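Local coordinates for protein tartrate dehydrogenase/decarboxylase (Pseudomonas putida, PDB 3FLK) that oxidises (+)-tartrate to oxaloglycolate with NAD(+), converts meso-tartrate to D-glycerate and oxidatively decarboxylates D-malate to pyruvate, using magnesium or manganese, at residues V78-K83 and S286-F291; A9-D14 and E45-D50; G292-N297 and S348-G353. The protein carries 1 engineered substitution. One frame throughout, in Å; residues are numbered along the deposited sequence.

Contact 1: V78-K83 and S286-F291; sequences VGWPDK and SAPDIF. Engineered in segment 78-83: Gly79 (natural residue Asp). With NAI (1,4-dihydronicotinamide adenine dinucleotide), chain F.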
loop_
_atom_site.group_PDB
_atom_site.type_symbol
_atom_site.label_atom_id
_atom_site.label_comp_id
_atom_site.label_asym_id
_atom_site.label_seq_id
_atom_site.Cartn_x
_atom_site.Cartn_y
_atom_site.Cartn_z
ATOM N N VAL A 78 -16.155 -12.811 -5.494
ATOM C CA VAL A 78 -16.479 -12.695 -6.911
ATOM C C VAL A 78 -15.241 -12.428 -7.768
ATOM O O VAL A 78 -14.387 -11.606 -7.420
ATOM C CB VAL A 78 -17.587 -11.629 -7.162
ATOM C CG1 VAL A 78 -17.077 -10.209 -6.887
ATOM C CG2 VAL A 78 -18.134 -11.746 -8.577
ATOM N N GLY A 79 -15.147 -13.141 -8.885
ATOM C CA GLY A 79 -14.070 -12.926 -9.837
ATOM C C GLY A 79 -13.544 -14.220 -10.412
ATOM O O GLY A 79 -13.289 -15.179 -9.685
ATOM N N TRP A 80 -13.400 -14.241 -11.732
ATOM C CA TRP A 80 -12.779 -15.352 -12.436
ATOM C C TRP A 80 -12.160 -14.794 -13.714
ATOM O O TRP A 80 -12.773 -14.871 -14.782
ATOM C CB TRP A 80 -13.798 -16.459 -12.738
ATOM C CG TRP A 80 -13.146 -17.781 -12.998
ATOM C CD1 TRP A 80 -12.912 -18.357 -14.215
ATOM C CD2 TRP A 80 -12.616 -18.683 -12.018
ATOM N NE1 TRP A 80 -12.275 -19.565 -14.054
ATOM C CE2 TRP A 80 -12.081 -19.790 -12.715
ATOM C CE3 TRP A 80 -12.542 -18.663 -10.618
ATOM C CZ2 TRP A 80 -11.483 -20.872 -12.059
ATOM C CZ3 TRP A 80 -11.944 -19.741 -9.965
ATOM C CH2 TRP A 80 -11.425 -20.829 -10.688
ATOM N N PRO A 81 -10.949 -14.207 -13.598
ATOM C CA PRO A 81 -10.316 -13.474 -14.702
ATOM C C PRO A 81 -10.049 -14.298 -15.966
ATOM O O PRO A 81 -9.918 -13.719 -17.048
ATOM C CB PRO A 81 -9.003 -12.964 -14.090
ATOM C CG PRO A 81 -8.759 -13.823 -12.908
ATOM C CD PRO A 81 -10.108 -14.198 -12.386
ATOM N N ASP A 82 -9.980 -15.623 -15.834
ATOM C CA ASP A 82 -9.845 -16.514 -16.995
ATOM C C ASP A 82 -11.029 -16.388 -17.960
ATOM O O ASP A 82 -10.876 -16.591 -19.165
ATOM C CB ASP A 82 -9.687 -17.977 -16.549
ATOM C CG ASP A 82 -9.535 -18.945 -17.723
ATOM O OD1 ASP A 82 -8.539 -18.834 -18.471
ATOM O OD2 ASP A 82 -10.412 -19.823 -17.893
ATOM N N LYS A 83 -12.200 -16.050 -17.425
ATOM C CA LYS A 83 -13.425 -16.005 -18.221
ATOM C C LYS A 83 -14.068 -14.621 -18.306
ATOM O O LYS A 83 -14.698 -14.289 -19.313
ATOM C CB LYS A 83 -14.442 -17.028 -17.695
ATOM C CG LYS A 83 -14.041 -18.489 -17.922
ATOM C CD LYS A 83 -14.218 -18.903 -19.382
ATOM C CE LYS A 83 -13.489 -20.204 -19.692
ATOM N NZ LYS A 83 -14.117 -21.385 -19.028
ATOM N N SER A 286 -11.603 -14.616 -4.720
ATOM C CA SER A 286 -12.027 -15.946 -5.172
ATOM C C SER A 286 -10.890 -16.972 -5.266
ATOM O O SER A 286 -11.147 -18.159 -5.480
ATOM C CB SER A 286 -12.760 -15.837 -6.509
ATOM O OG SER A 286 -11.925 -15.261 -7.497
ATOM N N ALA A 287 -9.649 -16.508 -5.104
ATOM C CA ALA A 287 -8.448 -17.358 -5.125
ATOM C C ALA A 287 -8.475 -18.496 -6.170
ATOM O O ALA A 287 -8.482 -19.676 -5.805
ATOM C CB ALA A 287 -8.165 -17.911 -3.725
ATOM N N PRO A 288 -8.479 -18.140 -7.472
ATOM C CA PRO A 288 -8.574 -19.134 -8.547
ATOM C C PRO A 288 -7.443 -20.164 -8.553
ATOM O O PRO A 288 -7.654 -21.298 -8.981
ATOM C CB PRO A 288 -8.512 -18.285 -9.823
ATOM C CG PRO A 288 -8.932 -16.928 -9.403
ATOM C CD PRO A 288 -8.395 -16.771 -8.014
ATOM N N ASP A 289 -6.263 -19.781 -8.073
ATOM C CA ASP A 289 -5.103 -20.671 -8.118
ATOM C C ASP A 289 -5.103 -21.763 -7.028
ATOM O O ASP A 289 -4.255 -22.655 -7.055
ATOM C CB ASP A 289 -3.799 -19.864 -8.111
ATOM C CG ASP A 289 -2.689 -20.531 -8.915
ATOM O OD1 ASP A 289 -2.445 -20.102 -10.071
ATOM O OD2 ASP A 289 -2.063 -21.485 -8.398
ATOM N N ILE A 290 -6.044 -21.695 -6.083
ATOM C CA ILE A 290 -6.227 -22.781 -5.095
ATOM C C ILE A 290 -7.637 -23.391 -5.094
ATOM O O ILE A 290 -7.899 -24.354 -4.365
ATOM C CB ILE A 290 -5.832 -22.374 -3.634
ATOM C CG1 ILE A 290 -6.677 -21.195 -3.132
ATOM C CG2 ILE A 290 -4.327 -22.095 -3.530
ATOM C CD1 ILE A 290 -6.758 -21.087 -1.614
ATOM N N PHE A 291 -8.540 -22.832 -5.900
ATOM C CA PHE A 291 -9.891 -23.381 -6.013
ATOM C C PHE A 291 -9.837 -24.812 -6.534
ATOM O O PHE A 291 -9.134 -25.104 -7.503
ATOM C CB PHE A 291 -10.780 -22.519 -6.919
ATOM C CG PHE A 291 -12.133 -23.123 -7.196
ATOM C CD1 PHE A 291 -13.039 -23.340 -6.163
ATOM C CD2 PHE A 291 -12.497 -23.480 -8.488
ATOM C CE1 PHE A 291 -14.292 -23.900 -6.415
ATOM C CE2 PHE A 291 -13.746 -24.040 -8.751
ATOM C CZ PHE A 291 -14.644 -24.250 -7.713
HETATM P PA NAI F . -7.283 -13.358 -3.612
HETATM O O1A NAI F . -7.608 -12.858 -2.257
HETATM O O2A NAI F . -8.382 -14.153 -4.191
HETATM O O5B NAI F . -5.967 -14.266 -3.533
HETATM C C5B NAI F . -4.699 -13.746 -3.205
HETATM C C4B NAI F . -3.798 -14.855 -2.673
HETATM O O4B NAI F . -4.209 -15.222 -1.369
HETATM C C3B NAI F . -3.859 -16.108 -3.535
HETATM O O3B NAI F . -2.559 -16.638 -3.642
HETATM C C2B NAI F . -4.763 -17.043 -2.756
HETATM O O2B NAI F . -4.416 -18.397 -2.934
HETATM C C1B NAI F . -4.588 -16.588 -1.317
HETATM N N9A NAI F . -5.834 -16.750 -0.549
HETATM C C8A NAI F . -6.959 -15.969 -0.623
HETATM N N7A NAI F . -7.871 -16.457 0.246
HETATM C C5A NAI F . -7.351 -17.530 0.871
HETATM C C6A NAI F . -7.856 -18.391 1.842
HETATM N N6A NAI F . -9.079 -18.210 2.332
HETATM N N1A NAI F . -7.068 -19.428 2.299
HETATM C C2A NAI F . -5.795 -19.614 1.802
HETATM N N3A NAI F . -5.304 -18.749 0.843
HETATM C C4A NAI F . -6.068 -17.729 0.381
HETATM O O3 NAI F . -6.908 -12.063 -4.509
HETATM P PN NAI F . -6.368 -12.022 -6.029
HETATM O O1N NAI F . -5.613 -13.249 -6.360
HETATM O O2N NAI F . -5.670 -10.723 -6.173
HETATM O O5D NAI F . -7.713 -11.961 -6.897
HETATM C C5D NAI F . -8.384 -13.127 -7.331
HETATM C C4D NAI F . -9.795 -12.772 -7.800
HETATM O O4D NAI F . -10.594 -12.403 -6.692
HETATM C C3D NAI F . -9.838 -11.597 -8.768
HETATM O O3D NAI F . -10.814 -11.889 -9.739
HETATM C C2D NAI F . -10.292 -10.425 -7.917
HETATM O O2D NAI F . -11.000 -9.462 -8.661
HETATM C C1D NAI F . -11.178 -11.125 -6.897
HETATM N N1N NAI F . -11.332 -10.437 -5.600
HETATM C C2N NAI F . -12.603 -10.288 -5.120
HETATM C C3N NAI F . -12.830 -9.673 -3.894
HETATM C C7N NAI F . -14.195 -9.766 -3.273
HETATM O O7N NAI F . -15.191 -10.548 -3.896
HETATM N N7N NAI F . -14.444 -9.105 -2.144
HETATM C C4N NAI F . -11.740 -9.212 -3.155
HETATM C C5N NAI F . -10.445 -9.371 -3.647
HETATM C C6N NAI F . -10.249 -9.992 -4.880
#

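Contact 2: A9-D14 and E45-D50; sequences AAIPGD and EWASCD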
loop_
_atom_site.group_PDB
_atom_site.type_symbol
_atom_site.label_atom_id
_atom_site.label_comp_id
_atom_site.label_asym_id
_atom_site.label_seq_id
_atom_site.Cartn_x
_atom_site.Cartn_y
_atom_site.Cartn_z
ATOM N N ALA A 9 -29.477 -13.954 3.035
ATOM C CA ALA A 9 -29.177 -14.214 1.635
ATOM C C ALA A 9 -27.727 -14.680 1.507
ATOM O O ALA A 9 -26.794 -13.891 1.683
ATOM C CB ALA A 9 -29.428 -12.973 0.795
ATOM N N ALA A 10 -27.551 -15.969 1.227
ATOM C CA ALA A 10 -26.229 -16.566 1.062
ATOM C C ALA A 10 -25.844 -16.579 -0.413
ATOM O O ALA A 10 -26.549 -17.159 -1.246
ATOM C CB ALA A 10 -26.198 -17.974 1.647
ATOM N N ILE A 11 -24.735 -15.917 -0.732
ATOM C CA ILE A 11 -24.280 -15.776 -2.112
ATOM C C ILE A 11 -22.802 -16.162 -2.190
ATOM O O ILE A 11 -21.929 -15.336 -1.914
ATOM C CB ILE A 11 -24.495 -14.327 -2.654
ATOM C CG1 ILE A 11 -25.931 -13.849 -2.395
ATOM C CG2 ILE A 11 -24.148 -14.248 -4.149
ATOM C CD1 ILE A 11 -26.198 -12.394 -2.779
ATOM N N PRO A 12 -22.517 -17.432 -2.545
ATOM C CA PRO A 12 -21.131 -17.913 -2.586
ATOM C C PRO A 12 -20.253 -17.214 -3.633
ATOM O O PRO A 12 -19.084 -16.931 -3.360
ATOM C CB PRO A 12 -21.277 -19.410 -2.901
ATOM C CG PRO A 12 -22.624 -19.562 -3.499
ATOM C CD PRO A 12 -23.484 -18.484 -2.910
ATOM N N GLY A 13 -20.812 -16.941 -4.808
ATOM C CA GLY A 13 -20.067 -16.300 -5.888
ATOM C C GLY A 13 -19.162 -17.259 -6.641
ATOM O O GLY A 13 -19.605 -18.326 -7.073
ATOM N N ASP A 14 -17.893 -16.876 -6.781
ATOM C CA ASP A 14 -16.910 -17.612 -7.579
ATOM C C ASP A 14 -15.842 -18.290 -6.728
ATOM O O ASP A 14 -15.639 -17.931 -5.563
ATOM C CB ASP A 14 -16.201 -16.666 -8.561
ATOM C CG ASP A 14 -17.140 -16.067 -9.592
ATOM O OD1 ASP A 14 -17.964 -16.809 -10.163
ATOM O OD2 ASP A 14 -17.037 -14.849 -9.846
ATOM N N GLU A 45 -27.494 -18.254 -6.839
ATOM C CA GLU A 45 -26.453 -18.719 -7.755
ATOM C C GLU A 45 -25.851 -17.587 -8.585
ATOM O O GLU A 45 -24.812 -17.764 -9.225
ATOM C CB GLU A 45 -26.999 -19.811 -8.685
ATOM C CG GLU A 45 -27.647 -20.998 -7.969
ATOM C CD GLU A 45 -26.671 -21.780 -7.107
ATOM O OE1 GLU A 45 -25.693 -22.332 -7.656
ATOM O OE2 GLU A 45 -26.890 -21.853 -5.877
ATOM N N TRP A 46 -26.504 -16.427 -8.578
ATOM C CA TRP A 46 -25.997 -15.275 -9.321
ATOM C C TRP A 46 -24.908 -14.509 -8.565
ATOM O O TRP A 46 -24.417 -14.980 -7.534
ATOM C CB TRP A 46 -27.121 -14.363 -9.832
ATOM C CG TRP A 46 -28.320 -14.210 -8.942
ATOM C CD1 TRP A 46 -29.452 -14.971 -8.954
ATOM C CD2 TRP A 46 -28.528 -13.200 -7.949
ATOM N NE1 TRP A 46 -30.345 -14.512 -8.017
ATOM C CE2 TRP A 46 -29.804 -13.423 -7.387
ATOM C CE3 TRP A 46 -27.757 -12.130 -7.474
ATOM C CZ2 TRP A 46 -30.328 -12.616 -6.372
ATOM C CZ3 TRP A 46 -28.276 -11.330 -6.463
ATOM C CH2 TRP A 46 -29.552 -11.580 -5.923
ATOM N N ALA A 47 -24.537 -13.336 -9.081
ATOM C CA ALA A 47 -23.336 -12.619 -8.635
ATOM C C ALA A 47 -22.117 -13.543 -8.750
ATOM O O ALA A 47 -21.294 -13.655 -7.834
ATOM C CB ALA A 47 -23.505 -12.068 -7.212
ATOM N N SER A 48 -22.041 -14.215 -9.897
ATOM C CA SER A 48 -20.977 -15.157 -10.213
ATOM C C SER A 48 -20.685 -15.087 -11.706
ATOM O O SER A 48 -21.533 -14.654 -12.497
ATOM C CB SER A 48 -21.384 -16.580 -9.824
ATOM O OG SER A 48 -22.407 -17.077 -10.675
ATOM N N CYS A 49 -19.485 -15.509 -12.087
ATOM C CA CYS A 49 -19.066 -15.473 -13.482
ATOM C C CYS A 49 -19.746 -16.546 -14.336
ATOM O O CYS A 49 -19.882 -16.377 -15.547
ATOM C CB CYS A 49 -17.542 -15.536 -13.588
ATOM S SG CYS A 49 -16.740 -14.028 -12.963
ATOM N N ASP A 50 -20.184 -17.635 -13.702
ATOM C CA ASP A 50 -20.990 -18.658 -14.380
ATOM C C ASP A 50 -22.339 -18.093 -14.828
ATOM O O ASP A 50 -22.800 -18.372 -15.936
ATOM C CB ASP A 50 -21.194 -19.884 -13.484
ATOM C CG ASP A 50 -20.091 -20.924 -13.643
ATOM O OD1 ASP A 50 -19.133 -20.695 -14.416
ATOM O OD2 ASP A 50 -20.188 -21.984 -12.988
HETATM O O HOH W 1 -23.619 -17.098 -6.074
HETATM O O HOH W 2 -22.267 -19.159 -7.275
HETATM O O HOH W 3 -18.656 -18.944 -11.463
#

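Contact 3: G292-N297 and S348-G353; sequences GKNIAN and STQQVG. With NAI (1,4-dihydronicotinamide adenine dinucleotide), chain F.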
loop_
_atom_site.group_PDB
_atom_site.type_symbol
_atom_site.label_atom_id
_atom_site.label_comp_id
_atom_site.label_asym_id
_atom_site.label_seq_id
_atom_site.Cartn_x
_atom_site.Cartn_y
_atom_site.Cartn_z
ATOM N N GLY A 292 -10.569 -25.702 -5.875
ATOM C CA GLY A 292 -10.629 -27.100 -6.297
ATOM C C GLY A 292 -9.850 -28.071 -5.430
ATOM O O GLY A 292 -10.116 -29.273 -5.461
ATOM N N LYS A 293 -8.880 -27.578 -4.663
ATOM C CA LYS A 293 -8.129 -28.473 -3.776
ATOM C C LYS A 293 -8.555 -28.429 -2.314
ATOM O O LYS A 293 -7.907 -29.037 -1.462
ATOM C CB LYS A 293 -6.606 -28.316 -3.910
ATOM C CG LYS A 293 -6.068 -26.915 -4.030
ATOM C CD LYS A 293 -5.558 -26.678 -5.438
ATOM C CE LYS A 293 -4.173 -26.060 -5.413
ATOM N NZ LYS A 293 -3.507 -26.174 -6.746
ATOM N N ASN A 294 -9.647 -27.722 -2.037
ATOM C CA ASN A 294 -10.198 -27.600 -0.684
ATOM C C ASN A 294 -9.131 -27.428 0.405
ATOM O O ASN A 294 -9.087 -28.186 1.381
ATOM C CB ASN A 294 -11.127 -28.778 -0.370
ATOM C CG ASN A 294 -12.387 -28.771 -1.219
ATOM O OD1 ASN A 294 -13.274 -27.932 -1.036
ATOM N ND2 ASN A 294 -12.477 -29.716 -2.146
ATOM N N ILE A 295 -8.267 -26.437 0.209
ATOM C CA ILE A 295 -7.274 -26.050 1.216
ATOM C C ILE A 295 -7.472 -24.594 1.641
ATOM O O ILE A 295 -6.742 -24.086 2.491
ATOM C CB ILE A 295 -5.818 -26.261 0.732
ATOM C CG1 ILE A 295 -5.572 -25.519 -0.591
ATOM C CG2 ILE A 295 -5.488 -27.761 0.644
ATOM C CD1 ILE A 295 -4.111 -25.300 -0.914
ATOM N N ALA A 296 -8.463 -23.937 1.039
ATOM C CA ALA A 296 -8.834 -22.573 1.407
ATOM C C ALA A 296 -9.186 -22.475 2.891
ATOM O O ALA A 296 -9.938 -23.296 3.413
ATOM C CB ALA A 296 -9.998 -22.086 0.547
ATOM N N ASN A 297 -8.613 -21.480 3.559
ATOM C CA ASN A 297 -8.912 -21.179 4.957
ATOM C C ASN A 297 -10.339 -20.637 5.077
ATOM O O ASN A 297 -10.662 -19.613 4.467
ATOM C CB ASN A 297 -7.898 -20.153 5.490
ATOM C CG ASN A 297 -7.868 -20.074 7.008
ATOM O OD1 ASN A 297 -8.830 -20.430 7.683
ATOM N ND2 ASN A 297 -6.749 -19.604 7.549
ATOM N N SER A 348 -7.938 -29.859 5.741
ATOM C CA SER A 348 -8.656 -29.318 4.594
ATOM C C SER A 348 -9.665 -28.266 5.049
ATOM O O SER A 348 -9.951 -28.147 6.239
ATOM C CB SER A 348 -9.391 -30.438 3.856
ATOM O OG SER A 348 -10.531 -30.857 4.590
ATOM N N THR A 349 -10.206 -27.519 4.089
ATOM C CA THR A 349 -11.250 -26.529 4.340
ATOM C C THR A 349 -12.379 -27.110 5.198
ATOM O O THR A 349 -12.756 -26.529 6.222
ATOM C CB THR A 349 -11.844 -26.012 3.007
ATOM O OG1 THR A 349 -10.792 -25.504 2.180
ATOM C CG2 THR A 349 -12.877 -24.914 3.248
ATOM N N GLN A 350 -12.894 -28.266 4.775
ATOM C CA GLN A 350 -14.038 -28.908 5.422
ATOM C C GLN A 350 -13.700 -29.404 6.824
ATOM O O GLN A 350 -14.538 -29.346 7.720
ATOM C CB GLN A 350 -14.573 -30.061 4.561
ATOM C CG GLN A 350 -15.209 -29.630 3.227
ATOM C CD GLN A 350 -14.193 -29.173 2.190
ATOM O OE1 GLN A 350 -13.018 -29.563 2.227
ATOM N NE2 GLN A 350 -14.642 -28.340 1.253
ATOM N N GLN A 351 -12.470 -29.880 7.006
ATOM C CA GLN A 351 -12.006 -30.351 8.316
ATOM C C GLN A 351 -11.886 -29.216 9.335
ATOM O O GLN A 351 -12.182 -29.409 10.511
ATOM C CB GLN A 351 -10.677 -31.103 8.191
ATOM C CG GLN A 351 -10.807 -32.504 7.590
ATOM C CD GLN A 351 -9.463 -33.178 7.350
ATOM O OE1 GLN A 351 -8.475 -32.523 7.019
ATOM N NE2 GLN A 351 -9.427 -34.499 7.507
ATOM N N VAL A 352 -11.453 -28.040 8.884
ATOM C CA VAL A 352 -11.380 -26.866 9.764
ATOM C C VAL A 352 -12.786 -26.402 10.159
ATOM O O VAL A 352 -13.046 -26.116 11.332
ATOM C CB VAL A 352 -10.559 -25.709 9.133
ATOM C CG1 VAL A 352 -10.559 -24.478 10.045
ATOM C CG2 VAL A 352 -9.128 -26.160 8.867
ATOM N N GLY A 353 -13.686 -26.343 9.180
ATOM C CA GLY A 353 -15.096 -26.038 9.433
ATOM C C GLY A 353 -15.694 -26.965 10.477
ATOM O O GLY A 353 -16.342 -26.512 11.424
HETATM P PA NAI F . -7.283 -13.358 -3.612
HETATM O O1A NAI F . -7.608 -12.858 -2.257
HETATM O O2A NAI F . -8.382 -14.153 -4.191
HETATM O O5B NAI F . -5.967 -14.266 -3.533
HETATM C C5B NAI F . -4.699 -13.746 -3.205
HETATM C C4B NAI F . -3.798 -14.855 -2.673
HETATM O O4B NAI F . -4.209 -15.222 -1.369
HETATM C C3B NAI F . -3.859 -16.108 -3.535
HETATM O O3B NAI F . -2.559 -16.638 -3.642
HETATM C C2B NAI F . -4.763 -17.043 -2.756
HETATM O O2B NAI F . -4.416 -18.397 -2.934
HETATM C C1B NAI F . -4.588 -16.588 -1.317
HETATM N N9A NAI F . -5.834 -16.750 -0.549
HETATM C C8A NAI F . -6.959 -15.969 -0.623
HETATM N N7A NAI F . -7.871 -16.457 0.246
HETATM C C5A NAI F . -7.351 -17.530 0.871
HETATM C C6A NAI F . -7.856 -18.391 1.842
HETATM N N6A NAI F . -9.079 -18.210 2.332
HETATM N N1A NAI F . -7.068 -19.428 2.299
HETATM C C2A NAI F . -5.795 -19.614 1.802
HETATM N N3A NAI F . -5.304 -18.749 0.843
HETATM C C4A NAI F . -6.068 -17.729 0.381
HETATM O O3 NAI F . -6.908 -12.063 -4.509
HETATM P PN NAI F . -6.368 -12.022 -6.029
HETATM O O1N NAI F . -5.613 -13.249 -6.360
HETATM O O2N NAI F . -5.670 -10.723 -6.173
HETATM O O5D NAI F . -7.713 -11.961 -6.897
HETATM C C5D NAI F . -8.384 -13.127 -7.331
HETATM C C4D NAI F . -9.795 -12.772 -7.800
HETATM O O4D NAI F . -10.594 -12.403 -6.692
HETATM C C3D NAI F . -9.838 -11.597 -8.768
HETATM O O3D NAI F . -10.814 -11.889 -9.739
HETATM C C2D NAI F . -10.292 -10.425 -7.917
HETATM O O2D NAI F . -11.000 -9.462 -8.661
HETATM C C1D NAI F . -11.178 -11.125 -6.897
HETATM N N1N NAI F . -11.332 -10.437 -5.600
HETATM C C2N NAI F . -12.603 -10.288 -5.120
HETATM C C3N NAI F . -12.830 -9.673 -3.894
HETATM C C7N NAI F . -14.195 -9.766 -3.273
HETATM O O7N NAI F . -15.191 -10.548 -3.896
HETATM N N7N NAI F . -14.444 -9.105 -2.144
HETATM C C4N NAI F . -11.740 -9.212 -3.155
HETATM C C5N NAI F . -10.445 -9.371 -3.647
HETATM C C6N NAI F . -10.249 -9.992 -4.880
#

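Contact 1: V78-K83 and S286-F291
Ser286 reaches across to Gly79 with its hydroxyl, OG donating to the carbonyl O of Gly79 at 2.6 Å. The donor sits above the carbonyl plane, 35° out of it. OG is placed between the backbone N and the carbonyl carbon of its own residue (chi1 59°), which swings it to the side of the 78-83 loop while the Ser286 N-H stays turned to the dinucleotide. The second patch of the contact is apolar. Trp80 lays its six-membered ring beside Pro288, whose CB stands over one face in a CH-pi contact, 4.1 Å from the ring centroid. At the far corner of the indole, Trp80 CH2 meets Phe291 CD2 at 3.6 Å, the two rings with their planes at 85°.

NADH ties the two loops together directly. Val78 N donates to the nicotinamide carboxamide oxygen O7N at 2.9 Å. The ribose oxygen O4D accepts from Ser286 N at 3.1 Å. The phosphate oxygen O2A accepts from Ala287 N at 2.8 Å. Gly79 is an engineered residue, Asp in the natural sequence; its CA packs against O3D of the nicotinamide ribose. One shell out, Asp14 accepts from Gly79 N, Ile16 makes a backbone bond with Ser286, and Trp80 leans on Cys49 of helix 49-55.

These are two loops of the isocitrate/isopropylmalate dehydrogenase fold, one following strand 72-77 and the other strand 278-282, meeting at the cofactor. The three bonds they give it all come from main-chain N-H groups, so they depend on the course of the backbone more than on side-chain identity, and the Ser286 to Gly79 bond couples the loop holding the carboxamide to the loop holding ribose and phosphate.

Contact 2: A9-D14 and E45-D50
Ile11 and Asp14, three residues apart, grip the 45-50 segment at two places, one greasy and one polar. The motif is the end of a parallel beta strand, 6-13, in the large mixed sheet of the isocitrate/isopropylmalate dehydrogenase fold, set against the turn that starts helix 49-55. Ser48 is the N-cap of that helix. Its OG bonds back to Glu45 O at 2.9 Å, lying in the carbonyl plane, and makes a weak bond forward to Tyr51 N.

The tight part is apolar. Ile11 CG2, anti to the backbone N, touches Ala47 CB at 3.8 Å and also rests near Trp46 O. Ile73 and Phe75 of the neighbouring strand 72-77 pack on the same isoleucine, while the Trp46 indole is wedged against Trp63, Gln66 and Leu67 of helix 63-67. Further along, Gly13 comes close enough for its CA to make a CA-H...O contact with Ala47 O at 3.5 Å, a carbonyl that is buried here and finds no conventional hydrogen-bond partner.

The looser side is bridged by water. One water accepts from Gly13 N and lies 2.7 Å from Trp46 O; a second lies close to Gly13 O, with Glu45 O at longer, weak range. Both fill in where the two backbones do not bond directly.

At the helix start the contact closes up again. Asp14 sets its carboxylate against the first turn, where the N-terminal end of the helix would probably help stabilise its negative charge. OD2 is held by Gly79 N, and OD1 receives a water that in turn accepts from Asp50 N. OD1 also takes the Cys49 N-H on its syn lone pair, at 2.8 Å and with an N-H...O angle of 167°.

Contact 3: G292-N297 and S348-G353
Gln350 leans out of the first turn of helix 349-361 to meet Asn294 through its side-chain amide. From its CB the chain leaves with CG anti to the carbonyl carbon, then folds at chi2 (73°), which turns CD back to the loop. CD lies 3.6 Å from Asn294 OD1, OE1 rests 3.3 Å from Asn294 CB, and NE2 makes the bond, donating to Asn294 OD1 at 2.7 Å. The acceptor is close to the plane of the Gln350 amide; NE2 stands well above the plane of the Asn294 amide, and the two amide planes are 78° apart. An alanine here would probably leave Asn294 OD1 without this donor and its amide freer to turn.

Next to it, Thr349 fastens the loop twice. Its N donates to Asn294 O at 3.0 Å, and its OG1 donates to Ala296 O at 2.7 Å, in the carbonyl plane and on a lone pair. Ser348 and Gln351 form a capping box: Ser348 OG accepts from Gln351 N, and Gln351 OE1 accepts from Ser348 N.

The loop's two hydrogen bonds to adenine are both made by the main chain of Asn297. Its N donates to N1A at 2.9 Å and its O accepts from N6A, while the Asn297 side chain bonds to Asp342 and caps Ile299 N.

The loop follows strand 278-282, runs between the adenine and the start of helix 349-361, and leads into helix 299-313. Helix 17-35 flanks it, with Glu19 and Val20 touching Ala296 and Glu23 touching Gln350.

In the fold
Contacts 1 and 3 share one bound NADH: contact 1 follows it from the carboxamide to the adenosine-side phosphate and ribose, contact 3 bonds to the adenine. Their centres are 16 Å apart, and the long loop 286-297 runs through both, with Ile290 CD1 packing on Ala296 CA at 4.0 Å. Contact 2 adjoins contact 1, centres 13 Å apart, and joins it through Asp14 OD2 and Gly79 N, 2.7 Å apart. It does not touch contact 3, the nearest atoms being about 9 Å away. The active site opens beside contact 1: the Val78 side chain is about 8 Å from the oxalate and about 11 Å from the magnesium ion.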